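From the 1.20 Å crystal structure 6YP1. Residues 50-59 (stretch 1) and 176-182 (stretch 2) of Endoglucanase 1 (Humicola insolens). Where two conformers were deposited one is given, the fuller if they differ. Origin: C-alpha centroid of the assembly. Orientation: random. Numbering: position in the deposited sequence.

Stretch 1 50-59: GCGDWGNPPP
Stretch 2 176-182: CFVTPFI

Residues 50-59, without helix or strand, pack against residues 176-182 of the same chain, burying 497 Å², both sides summed. Stretch 2 has a weakly bonded strand about 177-178 and a strand at 181-182; Cys176 (55/44, chi1 m) and Ile182 (-132/129, chi1 m, chi2 t) make no contact. In register, the CA atoms of Trp54 and Thr179 lie 5.1 Å apart, those of Gly55 and Val178 4.7 Å, and those of Pro57 and Pro180 4.6 Å.

Gly50 (phi/psi -102/-162) makes no contact. Cys51 (-127/39, chi1 m) points toward stretch 2, its CB 4.0 Å from CE1 of Phe181. The end of that ring comes nearer although its CA-to-CB bond points away (-125/142, chi1 m, chi2 76°). Cys51 O lies 3.7 Å from both Pro180 CB and Phe181 CE1; lying against these carbons, it is buried with no polar partner anywhere in the model. Gly52 adopts 112/156, angles that by themselves call for glycine, and a Gly52 CB would fall 3.0 Å from Pro180 CB.

A type II turn runs from Asp53 (-100/153, chi1 m, chi2 -25°) to Asn56. The CA-to-CB bond of Asp53 points away, but Asp53 O sits 3.5 Å from Pro180 CD. Trp54 (-51/140) also starts away; with chi1 t and chi2 89° the end of the indole comes nearer to stretch 2. Trp54 CZ2 approaches CG of Phe177 (-74/151, chi1 m, chi2 -51°) at 3.5 Å, the indole edge directed at the phenyl face, with six-membered ring centroids 5.0 Å apart and planes at 63°. Trp54 CD1 is 3.9 Å from CG2 of Thr179 (-120/152, chi1 p), whose OG1 donates to Phe181 O at 2.8 Å.

Gly55 (100/-6) supplies the sole hydrogen bond across the contact, from its N to Val178 O at 2.8 Å, with a bent N-H...O angle of 131°. The same carbonyl lies over one face of the indole. The CA-to-CB bond of Asn56 (-140/157, chi1 m, chi2 -84°) points away; within the turn, Asn56 ND2 makes a weak hydrogen bond to Trp54 O, 3.2 Å. Asn56 N lies 3.7 Å from CG1 of Val178 (-87/120, chi1 t), while Asn56 O receives a CA-H...O contact from Pro180 CA at 3.4 Å.

Pro57 (-60/159, C-gamma exo) points away. Pro58 (-70/159, C-gamma endo) turns toward Pro180 (-69/-20, C-gamma endo), with CB to CB at 4.2 Å and Pro58 CD 3.3 Å from Pro180 O. Pro59 (-67/138, C-gamma endo) lies beyond reach.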

ATOM      1  N   GLY A  50      11.820   0.669  24.790  1.00 22.12           N
ATOM      2  CA  GLY A  50      11.942   0.249  23.429  1.00 19.26           C
ATOM      3  C   GLY A  50      13.196   0.848  22.809  1.00 18.09           C
ATOM      4  O   GLY A  50      14.250   1.222  23.440  1.00 19.14           O
ATOM      5  N   CYS A  51      13.090   0.791  21.537  1.00 15.77           N
ATOM      6  CA  CYS A  51      14.206   1.164  20.669  0.70 12.52           C
ATOM      7  C   CYS A  51      13.738   2.187  19.651  1.00 12.40           C
ATOM      8  O   CYS A  51      14.228   2.193  18.498  1.00 14.15           O
ATOM      9  CB  CYS A  51      14.892   0.010  19.949  0.70 13.83           C
ATOM     10  SG  CYS A  51      15.835  -1.021  21.115  0.70 13.58           S
ATOM     11  N   GLY A  52      12.899   3.108  20.081  1.00 12.44           N
ATOM     12  CA  GLY A  52      12.607   4.274  19.296  1.00 14.57           C
ATOM     13  C   GLY A  52      11.195   4.301  18.777  1.00 14.22           C
ATOM     14  O   GLY A  52      10.577   3.294  18.529  1.00 18.81           O
ATOM     15  N   ASP A  53      10.747   5.503  18.508  1.00 18.90           N
ATOM     16  CA  ASP A  53       9.448   5.977  18.017  0.50 20.97           C
ATOM     17  C   ASP A  53       9.547   6.251  16.507  1.00 16.72           C
ATOM     18  O   ASP A  53      10.573   6.726  16.079  1.00 16.72           O
ATOM     19  CB  ASP A  53       9.072   7.257  18.821  0.50 29.36           C
ATOM     20  CG  ASP A  53       9.104   7.119  20.347  0.50 29.86           C
ATOM     21  OD1 ASP A  53       8.946   5.988  20.856  0.50 37.69           O
ATOM     22  OD2 ASP A  53       9.304   8.159  21.036  0.50 34.52           O
ATOM     23  N   TRP A  54       8.465   6.142  15.813  1.00 16.36           N
ATOM     24  CA  TRP A  54       8.374   6.592  14.441  1.00 13.75           C
ATOM     25  C   TRP A  54       8.874   8.031  14.347  1.00 13.11           C
ATOM     26  O   TRP A  54       8.576   8.859  15.226  1.00 14.86           O
ATOM     27  CB  TRP A  54       6.951   6.455  13.950  1.00 13.99           C
ATOM     28  CG  TRP A  54       6.755   6.781  12.512  1.00 13.48           C
ATOM     29  CD1 TRP A  54       6.849   5.922  11.472  1.00 14.86           C
ATOM     30  CD2 TRP A  54       6.460   8.062  11.951  1.00 14.24           C
ATOM     31  NE1 TRP A  54       6.577   6.553  10.294  1.00 15.59           N
ATOM     32  CE2 TRP A  54       6.332   7.863  10.567  1.00 15.06           C
ATOM     33  CE3 TRP A  54       6.293   9.337  12.485  1.00 16.52           C
ATOM     34  CZ2 TRP A  54       6.005   8.875   9.707  1.00 17.58           C
ATOM     35  CZ3 TRP A  54       5.970  10.372  11.629  1.00 18.96           C
ATOM     36  CH2 TRP A  54       5.897  10.140  10.249  1.00 19.99           C
ATOM     37  N   GLY A  55       9.603   8.365  13.313  1.00 12.01           N
ATOM     38  CA  GLY A  55       9.973   9.755  13.035  1.00 12.27           C
ATOM     39  C   GLY A  55      11.379  10.123  13.469  1.00 12.29           C
ATOM     40  O   GLY A  55      11.802  11.222  13.167  1.00 13.68           O
ATOM     41  N   ASN A  56      12.104   9.234  14.160  1.00 12.19           N
ATOM     42  CA  ASN A  56      13.339   9.556  14.901  0.50 13.57           C
ATOM     43  C   ASN A  56      14.349   8.448  14.730  1.00 11.86           C
ATOM     44  O   ASN A  56      13.955   7.297  14.564  1.00 11.45           O
ATOM     45  CB  ASN A  56      13.026   9.710  16.400  0.50 17.26           C
ATOM     46  CG  ASN A  56      12.078  10.850  16.680  0.50 19.77           C
ATOM     47  OD1 ASN A  56      12.549  12.005  16.792  0.50 18.84           O
ATOM     48  ND2 ASN A  56      10.779  10.525  16.859  0.50 27.06           N
ATOM     49  N   PRO A  57      15.645   8.726  14.916  1.00 12.23           N
ATOM     50  CA  PRO A  57      16.625   7.695  15.141  1.00 11.34           C
ATOM     51  C   PRO A  57      16.313   6.888  16.395  1.00 10.74           C
ATOM     52  O   PRO A  57      15.634   7.396  17.313  1.00 12.26           O
ATOM     53  CB  PRO A  57      17.955   8.409  15.342  1.00 13.18           C
ATOM     54  CG  PRO A  57      17.720   9.819  15.077  1.00 16.08           C
ATOM     55  CD  PRO A  57      16.260  10.064  15.072  1.00 13.92           C
ATOM     56  N   PRO A  58      16.841   5.682  16.514  1.00 10.01           N
ATOM     57  CA  PRO A  58      16.696   4.923  17.748  1.00  9.68           C
ATOM     58  C   PRO A  58      17.535   5.556  18.879  1.00  9.67           C
ATOM     59  O   PRO A  58      18.487   6.300  18.633  1.00 10.28           O
ATOM     60  CB  PRO A  58      17.162   3.543  17.358  1.00 10.23           C
ATOM     61  CG  PRO A  58      18.222   3.808  16.290  1.00 10.63           C
ATOM     62  CD  PRO A  58      17.728   5.018  15.548  1.00 10.27           C
ATOM     63  N   PRO A  59      17.200   5.271  20.141  1.00 10.09           N
ATOM     64  CA  PRO A  59      17.909   5.896  21.264  1.00 10.18           C
ATOM     65  C   PRO A  59      19.352   5.441  21.339  1.00  9.42           C
ATOM     66  O   PRO A  59      19.674   4.276  21.165  1.00 11.34           O
ATOM     67  CB  PRO A  59      17.090   5.411  22.480  1.00 11.77           C
ATOM     68  CG  PRO A  59      16.379   4.151  22.011  1.00 13.50           C
ATOM     69  CD  PRO A  59      16.094   4.385  20.567  1.00 11.87           C
ATOM     70  N   CYS A 176       9.349   9.020   2.107  1.00  9.06           N
ATOM     71  CA  CYS A 176      10.692   9.185   2.679  1.00  9.50           C
ATOM     72  C   CYS A 176      10.630   9.473   4.212  1.00  9.48           C
ATOM     73  O   CYS A 176      11.410  10.285   4.713  1.00 10.19           O
ATOM     74  CB  CYS A 176      11.442  10.317   1.967  1.00 10.04           C
ATOM     75  SG  CYS A 176      11.885  10.002   0.249  1.00 10.90           S
ATOM     76  N   PHE A 177       9.787   8.718   4.909  1.00  9.31           N
ATOM     77  CA  PHE A 177       9.678   8.911   6.354  1.00  9.61           C
ATOM     78  C   PHE A 177      10.884   8.350   7.087  1.00  9.06           C
ATOM     79  O   PHE A 177      11.524   7.377   6.701  1.00  9.45           O
ATOM     80  CB  PHE A 177       8.432   8.188   6.852  1.00 10.44           C
ATOM     81  CG  PHE A 177       7.101   8.741   6.397  1.00 11.00           C
ATOM     82  CD1 PHE A 177       6.807  10.100   6.536  1.00 13.31           C
ATOM     83  CD2 PHE A 177       6.148   7.883   5.901  1.00 12.15           C
ATOM     84  CE1 PHE A 177       5.566  10.596   6.230  1.00 15.29           C
ATOM     85  CE2 PHE A 177       4.871   8.381   5.597  1.00 14.26           C
ATOM     86  CZ  PHE A 177       4.623   9.729   5.733  1.00 15.26           C
ATOM     87  N   VAL A 178      11.166   8.973   8.234  1.00  9.20           N
ATOM     88  CA  VAL A 178      12.224   8.530   9.147  1.00  8.81           C
ATOM     89  C   VAL A 178      11.652   7.490  10.082  1.00  9.38           C
ATOM     90  O   VAL A 178      10.729   7.764  10.835  1.00 11.40           O
ATOM     91  CB  VAL A 178      12.811   9.702   9.939  1.00  9.75           C
ATOM     92  CG1 VAL A 178      13.879   9.218  10.908  1.00 10.86           C
ATOM     93  CG2 VAL A 178      13.378  10.751   9.019  1.00 11.52           C
ATOM     94  N   THR A 179      12.219   6.274  10.068  1.00  9.44           N
ATOM     95  CA  THR A 179      11.881   5.216  10.988  1.00  9.47           C
ATOM     96  C   THR A 179      13.131   4.813  11.771  1.00  9.07           C
ATOM     97  O   THR A 179      14.234   4.934  11.260  1.00  9.67           O
ATOM     98  CB  THR A 179      11.240   4.011  10.245  1.00  9.79           C
ATOM     99  OG1 THR A 179      12.092   3.598   9.168  1.00 10.18           O
ATOM    100  CG2 THR A 179       9.883   4.376   9.636  1.00 11.46           C
ATOM    101  N   PRO A 180      12.972   4.299  13.014  1.00  8.96           N
ATOM    102  CA  PRO A 180      14.159   4.032  13.822  1.00  9.11           C
ATOM    103  C   PRO A 180      15.000   2.881  13.311  1.00  8.62           C
ATOM    104  O   PRO A 180      16.185   2.801  13.685  1.00  9.29           O
ATOM    105  CB  PRO A 180      13.599   3.778  15.228  1.00 11.08           C
ATOM    106  CG  PRO A 180      12.135   3.444  15.005  1.00 11.51           C
ATOM    107  CD  PRO A 180      11.750   4.284  13.815  1.00  9.75           C
ATOM    108  N   PHE A 181      14.435   1.999  12.482  1.00  8.60           N
ATOM    109  CA  PHE A 181      15.177   0.980  11.746  1.00  8.48           C
ATOM    110  C   PHE A 181      14.829   1.145  10.290  1.00  8.27           C
ATOM    111  O   PHE A 181      13.661   1.435   9.943  1.00  8.56           O
ATOM    112  CB  PHE A 181      14.848  -0.455  12.196  1.00  9.14           C
ATOM    113  CG  PHE A 181      15.291  -0.731  13.605  1.00  9.78           C
ATOM    114  CD1 PHE A 181      14.599  -0.245  14.691  1.00 10.45           C
ATOM    115  CD2 PHE A 181      16.464  -1.421  13.854  1.00 10.71           C
ATOM    116  CE1 PHE A 181      15.047  -0.456  15.977  1.00 12.56           C
ATOM    117  CE2 PHE A 181      16.897  -1.610  15.139  1.00 12.77           C
ATOM    118  CZ  PHE A 181      16.213  -1.101  16.200  1.00 12.67           C
ATOM    119  N   ILE A 182      15.824   0.951   9.403  1.00  8.54           N
ATOM    120  CA  ILE A 182      15.644   0.918   7.955  1.00  8.31           C
ATOM    121  C   ILE A 182      16.364  -0.313   7.462  1.00  8.54           C
ATOM    122  O   ILE A 182      17.555  -0.501   7.827  1.00  9.12           O
ATOM    123  CB  ILE A 182      16.133   2.206   7.256  1.00  9.25           C
ATOM    124  CG1 ILE A 182      15.284   3.401   7.682  1.00  9.19           C
ATOM    125  CG2 ILE A 182      16.083   2.012   5.737  1.00 10.77           C
ATOM    126  CD1 ILE A 182      15.744   4.716   7.125  1.00 10.59           C
TER